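Local atomic coordinates of aspartate semialdehyde dehydrogenase (Francisella tularensis subsp. tularensis, PDB entry 4WOJ), a protein that probably catalyses the NADPH-dependent reductive dephosphorylation of aspartyl 4-phosphate to aspartate semialdehyde, an early step in lysine, methionine and threonine biosynthesis. Residues Leu75-Gly80 against Trp100-Ser105; Ile13-Met18 against Pro38-Thr43; Thr114-Pro119 against Lys134-Ser139; Gly325-Ala330 against Gln352-Ala357. All coordinates share one frame; numbering follows the deposited sequence.

How the interactions relate
Interactions 1, 2 and 3 reach the same seven-stranded parallel sheet of the nucleotide-binding domain. Interactions 1 and 2 meet directly, with their centres about 11 Å apart: the backbone of I13 probably bonds to L76 and C78. Interaction 1 touches interaction 3 on its other flank, again about 11 Å between centres, where D102 O probably bonds to G138 N. Interaction 4 joins a strand of the other sheet to the C-terminal helix. It meets interaction 3 where P119 packs on W355, and interaction 2 where M18 packs on L353. The predicted catalytic C141 has S139 about 7 Å away and W355 about 8 Å away, between side chains.

Interaction 1 of 4, residues Leu75-Gly80 against Trp100-Ser105; sequences LLSCQG and WIDAAS
L75, L76 and S77 pair with W100, I101 and D102 as neighbouring parallel strands of a beta-alpha-beta unit, with helix 81-93 as the crossover. I101 N donates to L75 O over 3.0 Å. I101 O then accepts from S77 N, and S77 O accepts from A103 N at 3.1 Å. I101 O also receives a CA-H contact from L76, 3.3 Å from its CA.

One face of the sheet carries L75, S77, W100 and D102. The indole swings out with CG anti to the backbone N (chi1 176°), and L75 CD1 meets its edge at CZ3, 4.2 Å away. W100 NE1 donates to D102 OD2 at 3.0 Å, coming from above the carboxylate plane. T84 of helix 81-93 also hydrogen-bonds to that oxygen, so two partners hold it. On the other face L76 CG packs on I101 CG2 at 4.0 Å, and helix 354-369 covers I101.

Both strands then turn off. S77 OG accepts from Q79 N in an ST turn. D102 OD1 accepts from A104 N in an Asx turn. A104 CB rests 3.5 Å from C of G80, the N-cap of helix 81-93. At phi 136°, G80 has a backbone that favours glycine. Strands that end together beside the start of the crossover helix are typical of the Rossmann fold.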
loop_
_atom_site.group_PDB
_atom_site.type_symbol
_atom_site.label_atom_id
_atom_site.label_comp_id
_atom_site.label_asym_id
_atom_site.label_seq_id
_atom_site.Cartn_x
_atom_site.Cartn_y
_atom_site.Cartn_z
ATOM N N LEU B 75 -4.181 -34.308 -13.718
ATOM C CA LEU B 75 -3.230 -33.956 -12.673
ATOM C C LEU B 75 -3.411 -32.493 -12.315
ATOM O O LEU B 75 -3.677 -31.661 -13.180
ATOM C CB LEU B 75 -1.803 -34.198 -13.143
ATOM C CG LEU B 75 -1.475 -35.658 -13.491
ATOM C CD1 LEU B 75 -0.158 -35.711 -14.231
ATOM C CD2 LEU B 75 -1.427 -36.517 -12.224
ATOM N N LEU B 76 -3.287 -32.192 -11.027
ATOM C CA LEU B 76 -3.496 -30.844 -10.536
ATOM C C LEU B 76 -2.331 -30.411 -9.639
ATOM O O LEU B 76 -2.157 -30.924 -8.513
ATOM C CB LEU B 76 -4.820 -30.773 -9.786
ATOM C CG LEU B 76 -5.393 -29.370 -9.625
ATOM C CD1 LEU B 76 -6.890 -29.485 -9.382
ATOM C CD2 LEU B 76 -4.701 -28.617 -8.497
ATOM N N SER B 77 -1.550 -29.448 -10.135
ATOM C CA SER B 77 -0.297 -29.063 -9.459
ATOM C C SER B 77 -0.382 -27.689 -8.809
ATOM O O SER B 77 -0.748 -26.727 -9.450
ATOM C CB SER B 77 0.887 -29.086 -10.432
ATOM O OG SER B 77 2.088 -28.785 -9.738
ATOM N N CYS B 78 -0.053 -27.642 -7.525
ATOM C CA CYS B 78 0.252 -26.414 -6.828
ATOM C C CYS B 78 1.745 -26.406 -6.498
ATOM O O CYS B 78 2.196 -25.693 -5.595
ATOM C CB CYS B 78 -0.544 -26.327 -5.530
ATOM S SG CYS B 78 -2.317 -26.435 -5.761
ATOM N N GLN B 79 2.512 -27.191 -7.239
ATOM C CA GLN B 79 3.886 -27.454 -6.855
ATOM C C GLN B 79 4.774 -26.255 -7.111
ATOM O O GLN B 79 5.551 -25.858 -6.245
ATOM C CB GLN B 79 4.431 -28.688 -7.582
ATOM C CG GLN B 79 5.745 -29.223 -7.011
ATOM C CD GLN B 79 5.668 -29.482 -5.532
ATOM O OE1 GLN B 79 4.857 -30.277 -5.081
ATOM N NE2 GLN B 79 6.505 -28.808 -4.766
ATOM N N GLY B 80 4.655 -25.686 -8.303
ATOM C CA GLY B 80 5.511 -24.584 -8.726
ATOM C C GLY B 80 5.996 -24.772 -10.147
ATOM O O GLY B 80 5.831 -25.838 -10.746
ATOM N N TRP B 100 -3.964 -31.169 -17.583
ATOM C CA TRP B 100 -2.992 -30.615 -16.665
ATOM C C TRP B 100 -3.572 -29.287 -16.187
ATOM O O TRP B 100 -3.712 -28.332 -16.963
ATOM C CB TRP B 100 -1.671 -30.400 -17.398
ATOM C CG TRP B 100 -0.616 -29.749 -16.615
ATOM C CD1 TRP B 100 -0.356 -28.430 -16.562
ATOM C CD2 TRP B 100 0.367 -30.390 -15.798
ATOM N NE1 TRP B 100 0.719 -28.193 -15.743
ATOM C CE2 TRP B 100 1.191 -29.383 -15.273
ATOM C CE3 TRP B 100 0.636 -31.724 -15.459
ATOM C CZ2 TRP B 100 2.267 -29.660 -14.407
ATOM C CZ3 TRP B 100 1.717 -32.001 -14.615
ATOM C CH2 TRP B 100 2.505 -30.977 -14.091
ATOM N N ILE B 101 -3.948 -29.257 -14.914
ATOM C CA ILE B 101 -4.433 -28.041 -14.277
ATOM C C ILE B 101 -3.281 -27.562 -13.398
ATOM O O ILE B 101 -2.754 -28.317 -12.602
ATOM C CB ILE B 101 -5.720 -28.295 -13.457
ATOM C CG1 ILE B 101 -6.861 -28.731 -14.372
ATOM C CG2 ILE B 101 -6.157 -27.044 -12.732
ATOM C CD1 ILE B 101 -7.927 -29.546 -13.672
ATOM N N ASP B 102 -2.890 -26.306 -13.550
ATOM C CA ASP B 102 -1.690 -25.811 -12.879
ATOM C C ASP B 102 -1.843 -24.418 -12.308
ATOM O O ASP B 102 -2.418 -23.529 -12.974
ATOM C CB ASP B 102 -0.567 -25.760 -13.909
ATOM C CG ASP B 102 0.828 -25.723 -13.272
ATOM O OD1 ASP B 102 0.955 -25.426 -12.040
ATOM O OD2 ASP B 102 1.792 -25.983 -14.041
ATOM N N ALA B 103 -1.263 -24.216 -11.126
ATOM C CA ALA B 103 -1.168 -22.870 -10.493
ATOM C C ALA B 103 0.013 -22.024 -10.980
ATOM O O ALA B 103 -0.098 -20.788 -11.120
ATOM C CB ALA B 103 -1.106 -22.965 -8.979
ATOM N N ALA B 104 1.125 -22.687 -11.255
ATOM C CA ALA B 104 2.340 -21.995 -11.644
ATOM C C ALA B 104 2.120 -21.258 -12.961
ATOM O O ALA B 104 1.173 -21.525 -13.684
ATOM C CB ALA B 104 3.493 -22.977 -11.757
ATOM N N SER B 105 2.994 -20.305 -13.250
ATOM C CA SER B 105 2.805 -19.368 -14.366
ATOM C C SER B 105 3.435 -19.763 -15.675
ATOM O O SER B 105 3.261 -19.085 -16.708
ATOM C CB SER B 105 3.398 -18.037 -13.965
ATOM O OG SER B 105 4.735 -18.230 -13.581
#

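Interaction 2 of 4, residues Ile13-Met18 against Pro38-Thr43; sequences IGWRGM and PTFFST
W15 and R16 reach across to F40, F41 and S42 from the glycine-rich loop of the Rossmann fold. This loop joins strand 8-13 to helix 18-30, and its glycines G14 and G17 belong to the G-x-x-G pattern that follows the strand. In relatives such a loop binds the dinucleotide, so a like role is probable here.

The tight part centres on the W15 indole. Its CG sits between the backbone N and the carbonyl carbon (chi1 51°). F40 turns its edge to the face of the five-membered ring, with the planes at 86°. The closest atoms are F40 CD1 and W15 CD1, 3.8 Å apart. W15 NE1 donates to F41 O over 2.7 Å. The bond is bent, and the oxygen lies tilted from the ring plane. This fixes the rotation of the indole while F40 covers one of its faces. I13 CG1 also packs on F41 CB at 4.0 Å, beside L75 of strand 74-77.

The looser side belongs to R16, which is exposed. A type I turn from G14 to G17 carries both W15 and R16, but its own G17 N to G14 O bond is weak. The R16 chain bends at chi3 (-85°), and W15 CH2 lies over one face of the R16 guanidinium, toward its rim. R16 NH2 donates to S42 OG at 2.7 Å, with the hydroxyl oxygen near the guanidinium plane.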
loop_
_atom_site.group_PDB
_atom_site.type_symbol
_atom_site.label_atom_id
_atom_site.label_comp_id
_atom_site.label_asym_id
_atom_site.label_seq_id
_atom_site.Cartn_x
_atom_site.Cartn_y
_atom_site.Cartn_z
ATOM N N ILE B 13 -0.592 -32.904 -7.029
ATOM C CA ILE B 13 0.750 -32.447 -6.638
ATOM C C ILE B 13 0.660 -31.042 -6.024
ATOM O O ILE B 13 -0.131 -30.239 -6.453
ATOM C CB ILE B 13 1.721 -32.445 -7.828
ATOM C CG1 ILE B 13 1.482 -33.665 -8.726
ATOM C CG2 ILE B 13 3.155 -32.472 -7.322
ATOM C CD1 ILE B 13 0.571 -33.424 -9.901
ATOM N N GLY B 14 1.455 -30.755 -5.005
ATOM C CA GLY B 14 1.459 -29.420 -4.377
ATOM C C GLY B 14 0.641 -29.290 -3.100
ATOM O O GLY B 14 0.613 -28.217 -2.482
ATOM N N TRP B 15 0.000 -30.385 -2.683
ATOM C CA TRP B 15 -1.064 -30.320 -1.661
ATOM C C TRP B 15 -0.593 -29.993 -0.241
ATOM O O TRP B 15 -1.401 -29.634 0.603
ATOM C CB TRP B 15 -1.873 -31.619 -1.643
ATOM C CG TRP B 15 -1.054 -32.833 -1.545
ATOM C CD1 TRP B 15 -0.585 -33.590 -2.580
ATOM C CD2 TRP B 15 -0.576 -33.430 -0.357
ATOM N NE1 TRP B 15 0.158 -34.634 -2.110
ATOM C CE2 TRP B 15 0.179 -34.564 -0.739
ATOM C CE3 TRP B 15 -0.711 -33.127 1.007
ATOM C CZ2 TRP B 15 0.783 -35.391 0.190
ATOM C CZ3 TRP B 15 -0.106 -33.940 1.926
ATOM C CH2 TRP B 15 0.632 -35.070 1.514
ATOM N N ARG B 16 0.708 -30.104 0.006
ATOM C CA ARG B 16 1.260 -29.886 1.333
ATOM C C ARG B 16 1.430 -28.405 1.674
ATOM O O ARG B 16 1.395 -28.018 2.848
ATOM C CB ARG B 16 2.610 -30.579 1.444
ATOM C CG ARG B 16 2.732 -31.461 2.686
ATOM C CD ARG B 16 4.143 -32.015 2.816
ATOM N NE ARG B 16 4.374 -33.247 2.048
ATOM C CZ ARG B 16 3.995 -34.462 2.450
ATOM N NH1 ARG B 16 3.324 -34.602 3.598
ATOM N NH2 ARG B 16 4.272 -35.538 1.702
ATOM N N GLY B 17 1.633 -27.580 0.644
ATOM C CA GLY B 17 1.824 -26.145 0.826
ATOM C C GLY B 17 0.531 -25.380 1.066
ATOM O O GLY B 17 -0.524 -25.963 1.326
ATOM N N MET B 18 0.603 -24.061 0.953
ATOM C CA MET B 18 -0.516 -23.219 1.400
ATOM C C MET B 18 -1.670 -23.247 0.432
ATOM O O MET B 18 -2.799 -23.440 0.841
ATOM C CB MET B 18 -0.067 -21.781 1.624
ATOM C CG MET B 18 0.916 -21.655 2.750
ATOM S SD MET B 18 1.441 -19.958 2.960
ATOM C CE MET B 18 0.599 -19.672 4.512
ATOM N N PRO B 38 -9.026 -40.125 -6.186
ATOM C CA PRO B 38 -7.858 -39.307 -5.957
ATOM C C PRO B 38 -6.601 -40.124 -5.753
ATOM O O PRO B 38 -6.666 -41.238 -5.253
ATOM C CB PRO B 38 -8.197 -38.541 -4.676
ATOM C CG PRO B 38 -9.666 -38.680 -4.517
ATOM C CD PRO B 38 -9.970 -40.037 -5.070
ATOM N N THR B 39 -5.474 -39.559 -6.156
ATOM C CA THR B 39 -4.174 -40.096 -5.835
ATOM C C THR B 39 -3.287 -38.929 -5.459
ATOM O O THR B 39 -3.288 -37.915 -6.130
ATOM C CB THR B 39 -3.596 -40.872 -7.020
ATOM O OG1 THR B 39 -4.444 -41.990 -7.296
ATOM C CG2 THR B 39 -2.192 -41.355 -6.734
ATOM N N PHE B 40 -2.513 -39.099 -4.404
ATOM C CA PHE B 40 -1.782 -38.009 -3.816
ATOM C C PHE B 40 -0.293 -38.200 -3.997
ATOM O O PHE B 40 0.295 -39.124 -3.444
ATOM C CB PHE B 40 -2.171 -37.869 -2.335
ATOM C CG PHE B 40 -3.520 -37.247 -2.164
ATOM C CD1 PHE B 40 -3.669 -35.863 -2.254
ATOM C CD2 PHE B 40 -4.654 -38.031 -2.033
ATOM C CE1 PHE B 40 -4.913 -35.281 -2.142
ATOM C CE2 PHE B 40 -5.902 -37.447 -1.950
ATOM C CZ PHE B 40 -6.025 -36.068 -2.001
ATOM N N PHE B 41 0.310 -37.296 -4.764
ATOM C CA PHE B 41 1.712 -37.394 -5.128
ATOM C C PHE B 41 2.610 -36.601 -4.224
ATOM O O PHE B 41 2.210 -35.608 -3.610
ATOM C CB PHE B 41 1.925 -36.942 -6.549
ATOM C CG PHE B 41 1.413 -37.910 -7.542
ATOM C CD1 PHE B 41 0.128 -37.801 -8.025
ATOM C CD2 PHE B 41 2.209 -38.964 -7.967
ATOM C CE1 PHE B 41 -0.342 -38.705 -8.961
ATOM C CE2 PHE B 41 1.741 -39.879 -8.891
ATOM C CZ PHE B 41 0.461 -39.747 -9.390
ATOM N N SER B 42 3.843 -37.067 -4.129
ATOM C CA SER B 42 4.733 -36.540 -3.125
ATOM C C SER B 42 6.154 -36.633 -3.599
ATOM O O SER B 42 6.470 -37.324 -4.572
ATOM C CB SER B 42 4.557 -37.298 -1.806
ATOM O OG SER B 42 4.901 -36.470 -0.718
ATOM N N THR B 43 6.997 -35.879 -2.923
ATOM C CA THR B 43 8.425 -35.954 -3.168
ATOM C C THR B 43 9.184 -36.327 -1.919
ATOM O O THR B 43 10.364 -36.062 -1.830
ATOM C CB THR B 43 8.983 -34.612 -3.694
ATOM O OG1 THR B 43 8.137 -34.132 -4.752
ATOM C CG2 THR B 43 10.417 -34.783 -4.204
#

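Interaction 3 of 4, residues Thr114-Pro119 against Lys134-Ser139; sequences TLVLDP and KDFIGS
T114, L115 and V116 lie parallel to F136, I137 and G138 in a beta-alpha-beta unit of the Rossmann domain, with helix 118-130 between the two strands. Strand 113-116 is the outermost of the sheet on this side, within this chain.

Backbone bonds set the register. T114 uses both its polar backbone atoms: its N donates to D135 O at 2.9 Å, and its O accepts from I137 N. V116 N donates to I137 O at 2.8 Å, tilted out of the carbonyl plane. CA-H contacts add to these: F136 CA lies 3.3 Å from T114 O, and L115 CA also approaches I137 O. The axes of the two short strands are at 42°.

Apolar contacts fall on two faces. On one, the T114 and F136 side chains run side by side, and T114 CB lies 3.9 Å from F136 CD2. V116 crosses F136 at about a right angle, with CG1 at the ring edge and 3.8 Å from F136 CB. I125, A128 and I129 of helix 118-130 cover this face. On the other, L115 reaches past I137 toward the loop that leads to the predicted catalytic C141.

Two polar side chains have partners beyond the pair. D135 forms a salt bridge with R92, and S139 OG hydrogen-bonds to S144. S139 CB meets L115 CD2 at 4.1 Å.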
loop_
_atom_site.group_PDB
_atom_site.type_symbol
_atom_site.label_atom_id
_atom_site.label_comp_id
_atom_site.label_asym_id
_atom_site.label_seq_id
_atom_site.Cartn_x
_atom_site.Cartn_y
_atom_site.Cartn_z
ATOM N N THR B 114 -5.125 -22.503 -21.710
ATOM C CA THR B 114 -6.280 -21.654 -21.398
ATOM C C THR B 114 -6.134 -21.191 -19.951
ATOM O O THR B 114 -5.830 -21.994 -19.047
ATOM C CB THR B 114 -7.606 -22.397 -21.581
ATOM O OG1 THR B 114 -7.647 -23.010 -22.880
ATOM C CG2 THR B 114 -8.777 -21.449 -21.452
ATOM N N LEU B 115 -6.246 -19.879 -19.747
ATOM C CA LEU B 115 -6.172 -19.297 -18.405
ATOM C C LEU B 115 -7.557 -19.459 -17.811
ATOM O O LEU B 115 -8.542 -19.174 -18.526
ATOM C CB LEU B 115 -5.799 -17.817 -18.424
ATOM C CG LEU B 115 -4.315 -17.482 -18.589
ATOM C CD1 LEU B 115 -4.078 -15.993 -18.813
ATOM C CD2 LEU B 115 -3.532 -17.925 -17.376
ATOM N N VAL B 116 -7.648 -19.926 -16.552
ATOM C CA VAL B 116 -8.966 -20.184 -15.969
ATOM C C VAL B 116 -9.427 -19.161 -14.919
ATOM O O VAL B 116 -8.766 -18.914 -13.908
ATOM C CB VAL B 116 -9.100 -21.615 -15.350
ATOM C CG1 VAL B 116 -8.890 -22.668 -16.426
ATOM C CG2 VAL B 116 -8.129 -21.840 -14.214
ATOM N N LEU B 117 -10.594 -18.588 -15.172
ATOM C CA LEU B 117 -11.297 -17.783 -14.188
ATOM C C LEU B 117 -12.769 -17.781 -14.612
ATOM O O LEU B 117 -13.270 -16.856 -15.279
ATOM C CB LEU B 117 -10.712 -16.384 -14.112
ATOM C CG LEU B 117 -11.246 -15.456 -13.012
ATOM C CD1 LEU B 117 -10.919 -15.978 -11.648
ATOM C CD2 LEU B 117 -10.645 -14.071 -13.189
ATOM N N ASP B 118 -13.456 -18.838 -14.217
ATOM C CA ASP B 118 -14.703 -19.224 -14.869
ATOM C C ASP B 118 -15.879 -18.258 -14.654
ATOM O O ASP B 118 -16.772 -18.230 -15.475
ATOM C CB ASP B 118 -15.122 -20.631 -14.457
ATOM C CG ASP B 118 -15.580 -20.687 -13.012
ATOM O OD1 ASP B 118 -14.706 -20.819 -12.125
ATOM O OD2 ASP B 118 -16.791 -20.555 -12.764
ATOM N N PRO B 119 -15.883 -17.461 -13.573
ATOM C CA PRO B 119 -16.934 -16.433 -13.559
ATOM C C PRO B 119 -16.774 -15.400 -14.684
ATOM O O PRO B 119 -17.643 -14.553 -14.874
ATOM C CB PRO B 119 -16.750 -15.770 -12.192
ATOM C CG PRO B 119 -16.103 -16.813 -11.376
ATOM C CD PRO B 119 -15.126 -17.446 -12.318
ATOM N N LYS B 134 -5.914 -29.403 -23.454
ATOM C CA LYS B 134 -5.667 -30.133 -22.216
ATOM C C LYS B 134 -4.967 -29.346 -21.102
ATOM O O LYS B 134 -4.743 -29.897 -19.994
ATOM C CB LYS B 134 -4.842 -31.402 -22.514
ATOM C CG LYS B 134 -5.320 -32.222 -23.693
ATOM C CD LYS B 134 -6.554 -33.041 -23.364
ATOM C CE LYS B 134 -7.405 -33.292 -24.598
ATOM N NZ LYS B 134 -8.813 -33.618 -24.261
ATOM N N ASP B 135 -4.574 -28.103 -21.370
ATOM C CA ASP B 135 -3.798 -27.318 -20.387
ATOM C C ASP B 135 -4.544 -26.095 -19.867
ATOM O O ASP B 135 -4.843 -25.153 -20.603
ATOM C CB ASP B 135 -2.456 -26.869 -20.973
ATOM C CG ASP B 135 -1.456 -28.016 -21.101
ATOM O OD1 ASP B 135 -1.478 -28.940 -20.235
ATOM O OD2 ASP B 135 -0.624 -27.983 -22.048
ATOM N N PHE B 136 -4.808 -26.118 -18.567
ATOM C CA PHE B 136 -5.645 -25.123 -17.914
ATOM C C PHE B 136 -4.935 -24.561 -16.708
ATOM O O PHE B 136 -4.708 -25.258 -15.712
ATOM C CB PHE B 136 -6.989 -25.738 -17.549
ATOM C CG PHE B 136 -7.790 -26.172 -18.754
ATOM C CD1 PHE B 136 -7.525 -27.381 -19.364
ATOM C CD2 PHE B 136 -8.748 -25.361 -19.299
ATOM C CE1 PHE B 136 -8.211 -27.780 -20.483
ATOM C CE2 PHE B 136 -9.455 -25.750 -20.422
ATOM C CZ PHE B 136 -9.181 -26.964 -21.023
ATOM N N ILE B 137 -4.578 -23.286 -16.812
ATOM C CA ILE B 137 -3.655 -22.645 -15.890
ATOM C C ILE B 137 -4.314 -21.477 -15.152
ATOM O O ILE B 137 -5.024 -20.670 -15.755
ATOM C CB ILE B 137 -2.433 -22.099 -16.612
ATOM C CG1 ILE B 137 -1.998 -23.018 -17.756
ATOM C CG2 ILE B 137 -1.307 -21.929 -15.632
ATOM C CD1 ILE B 137 -1.628 -24.435 -17.342
ATOM N N GLY B 138 -4.098 -21.424 -13.838
ATOM C CA GLY B 138 -4.620 -20.343 -13.004
ATOM C C GLY B 138 -3.804 -19.104 -13.281
ATOM O O GLY B 138 -2.588 -19.203 -13.535
ATOM N N SER B 139 -4.459 -17.943 -13.275
ATOM C CA SER B 139 -3.768 -16.678 -13.570
ATOM C C SER B 139 -3.119 -16.173 -12.311
ATOM O O SER B 139 -3.283 -16.759 -11.234
ATOM C CB SER B 139 -4.707 -15.615 -14.137
ATOM O OG SER B 139 -5.738 -15.276 -13.208
#

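Interaction 4 of 4, residues Gly325-Ala330 against Gln352-Ala357; sequences GTLDIA and QLLWGA
L327 is the main bump of this contact, and L354 and W355 together form the seat that receives it. L354 and W355 follow strand 343-351, the last strand of the dimerisation domain, and lead into the C-terminal helix. L327 CD2 lies over the face of the five-membered ring of W355 as a CH-pi contact, 4.0 Å from the ring centroid. The same methyl meets L354 CB, also at 4.0 Å, so it fits between the two side chains. L327 and W355 cross at about a right angle.

The fit is mutual. L354 pushes CD1 against the backbone of the facing loop, 3.4 Å from T326 O and 3.6 Å from G325 O. The W355 ring edge faces L327 O, which lies in its plane, 3.3 Å from CD1. A second bump comes from I329, whose CD1 touches W355 CD1 at 3.8 Å. I329 then packs onward against helix 141-149.

T326 points away from the helix. Its OG1 accepts from D328 N in an ST turn and also hydrogen-bonds with N323 O. W303 meets the W355 ring edge-to-face.

W355 thus sits where the two domains join, about 8 Å from the predicted catalytic C141 between side chains. Beyond it the C-terminal helix returns to pack on the nucleotide-binding domain, as is typical of the aspartate semialdehyde dehydrogenase fold.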
loop_
_atom_site.group_PDB
_atom_site.type_symbol
_atom_site.label_atom_id
_atom_site.label_comp_id
_atom_site.label_asym_id
_atom_site.label_seq_id
_atom_site.Cartn_x
_atom_site.Cartn_y
_atom_site.Cartn_z
ATOM N N GLY B 325 -9.261 -15.509 4.705
ATOM C CA GLY B 325 -10.070 -16.681 4.934
ATOM C C GLY B 325 -11.367 -16.787 4.161
ATOM O O GLY B 325 -11.932 -17.859 4.104
ATOM N N THR B 326 -11.837 -15.704 3.526
ATOM C CA THR B 326 -13.159 -15.720 2.898
ATOM C C THR B 326 -13.096 -15.667 1.416
ATOM O O THR B 326 -12.098 -15.263 0.848
ATOM C CB THR B 326 -14.021 -14.516 3.290
ATOM O OG1 THR B 326 -13.608 -13.348 2.541
ATOM C CG2 THR B 326 -13.983 -14.272 4.805
ATOM N N LEU B 327 -14.208 -16.011 0.785
ATOM C CA LEU B 327 -14.333 -15.898 -0.663
ATOM C C LEU B 327 -14.839 -14.524 -1.105
ATOM O O LEU B 327 -15.041 -14.276 -2.302
ATOM C CB LEU B 327 -15.230 -17.018 -1.191
ATOM C CG LEU B 327 -14.558 -18.406 -1.126
ATOM C CD1 LEU B 327 -15.590 -19.515 -1.208
ATOM C CD2 LEU B 327 -13.548 -18.590 -2.250
ATOM N N ASP B 328 -15.041 -13.618 -0.151
ATOM C CA ASP B 328 -15.546 -12.303 -0.516
ATOM C C ASP B 328 -14.449 -11.552 -1.310
ATOM O O ASP B 328 -13.248 -11.578 -0.987
ATOM C CB ASP B 328 -15.975 -11.463 0.702
ATOM C CG ASP B 328 -16.952 -12.190 1.673
ATOM O OD1 ASP B 328 -17.815 -12.982 1.293
ATOM O OD2 ASP B 328 -16.894 -11.907 2.881
ATOM N N ILE B 329 -14.889 -10.913 -2.377
ATOM C CA ILE B 329 -14.107 -9.942 -3.122
ATOM C C ILE B 329 -14.663 -8.606 -2.629
ATOM O O ILE B 329 -15.681 -8.116 -3.134
ATOM C CB ILE B 329 -14.336 -10.128 -4.666
ATOM C CG1 ILE B 329 -13.945 -11.540 -5.075
ATOM C CG2 ILE B 329 -13.558 -9.124 -5.492
ATOM C CD1 ILE B 329 -12.513 -11.894 -4.694
ATOM N N ALA B 330 -14.050 -8.039 -1.607
ATOM C CA ALA B 330 -14.558 -6.767 -1.111
ATOM C C ALA B 330 -14.073 -5.603 -2.014
ATOM O O ALA B 330 -12.979 -5.616 -2.575
ATOM C CB ALA B 330 -14.159 -6.551 0.323
ATOM N N GLN B 352 -5.590 -14.115 -1.213
ATOM C CA GLN B 352 -4.628 -14.588 -2.192
ATOM C C GLN B 352 -4.710 -16.066 -2.440
ATOM O O GLN B 352 -4.588 -16.511 -3.579
ATOM C CB GLN B 352 -3.206 -14.219 -1.758
ATOM C CG GLN B 352 -2.144 -14.534 -2.783
ATOM C CD GLN B 352 -1.432 -15.832 -2.515
ATOM O OE1 GLN B 352 -1.013 -16.095 -1.390
ATOM N NE2 GLN B 352 -1.265 -16.653 -3.557
ATOM N N LEU B 353 -4.882 -16.825 -1.362
ATOM C CA LEU B 353 -4.854 -18.281 -1.407
ATOM C C LEU B 353 -6.067 -18.911 -2.043
ATOM O O LEU B 353 -5.978 -19.958 -2.644
ATOM C CB LEU B 353 -4.652 -18.810 -0.001
ATOM C CG LEU B 353 -3.252 -18.468 0.529
ATOM C CD1 LEU B 353 -3.080 -18.816 1.983
ATOM C CD2 LEU B 353 -2.169 -19.186 -0.258
ATOM N N LEU B 354 -7.211 -18.267 -1.937
ATOM C CA LEU B 354 -8.456 -18.829 -2.429
ATOM C C LEU B 354 -8.744 -18.322 -3.861
ATOM O O LEU B 354 -8.356 -18.919 -4.849
ATOM C CB LEU B 354 -9.594 -18.411 -1.501
ATOM C CG LEU B 354 -9.623 -18.986 -0.107
ATOM C CD1 LEU B 354 -10.569 -18.254 0.815
ATOM C CD2 LEU B 354 -10.006 -20.455 -0.134
ATOM N N TRP B 355 -9.415 -17.211 -3.982
ATOM C CA TRP B 355 -9.700 -16.707 -5.353
ATOM C C TRP B 355 -8.406 -16.391 -6.111
ATOM O O TRP B 355 -8.295 -16.601 -7.328
ATOM C CB TRP B 355 -10.658 -15.523 -5.320
ATOM C CG TRP B 355 -12.090 -15.941 -5.422
ATOM C CD1 TRP B 355 -13.105 -15.623 -4.567
ATOM C CD2 TRP B 355 -12.656 -16.773 -6.421
ATOM N NE1 TRP B 355 -14.269 -16.203 -4.983
ATOM C CE2 TRP B 355 -14.022 -16.908 -6.129
ATOM C CE3 TRP B 355 -12.146 -17.406 -7.543
ATOM C CZ2 TRP B 355 -14.878 -17.647 -6.914
ATOM C CZ3 TRP B 355 -12.992 -18.135 -8.318
ATOM C CH2 TRP B 355 -14.346 -18.258 -8.007
ATOM N N GLY B 356 -7.421 -15.921 -5.371
ATOM C CA GLY B 356 -6.092 -15.712 -5.917
ATOM C C GLY B 356 -5.353 -16.945 -6.381
ATOM O O GLY B 356 -4.492 -16.841 -7.246
ATOM N N ALA B 357 -5.586 -18.107 -5.759
ATOM C CA ALA B 357 -4.798 -19.276 -6.160
ATOM C C ALA B 357 -5.608 -20.551 -6.300
ATOM O O ALA B 357 -5.749 -21.072 -7.390
ATOM C CB ALA B 357 -3.632 -19.463 -5.209
#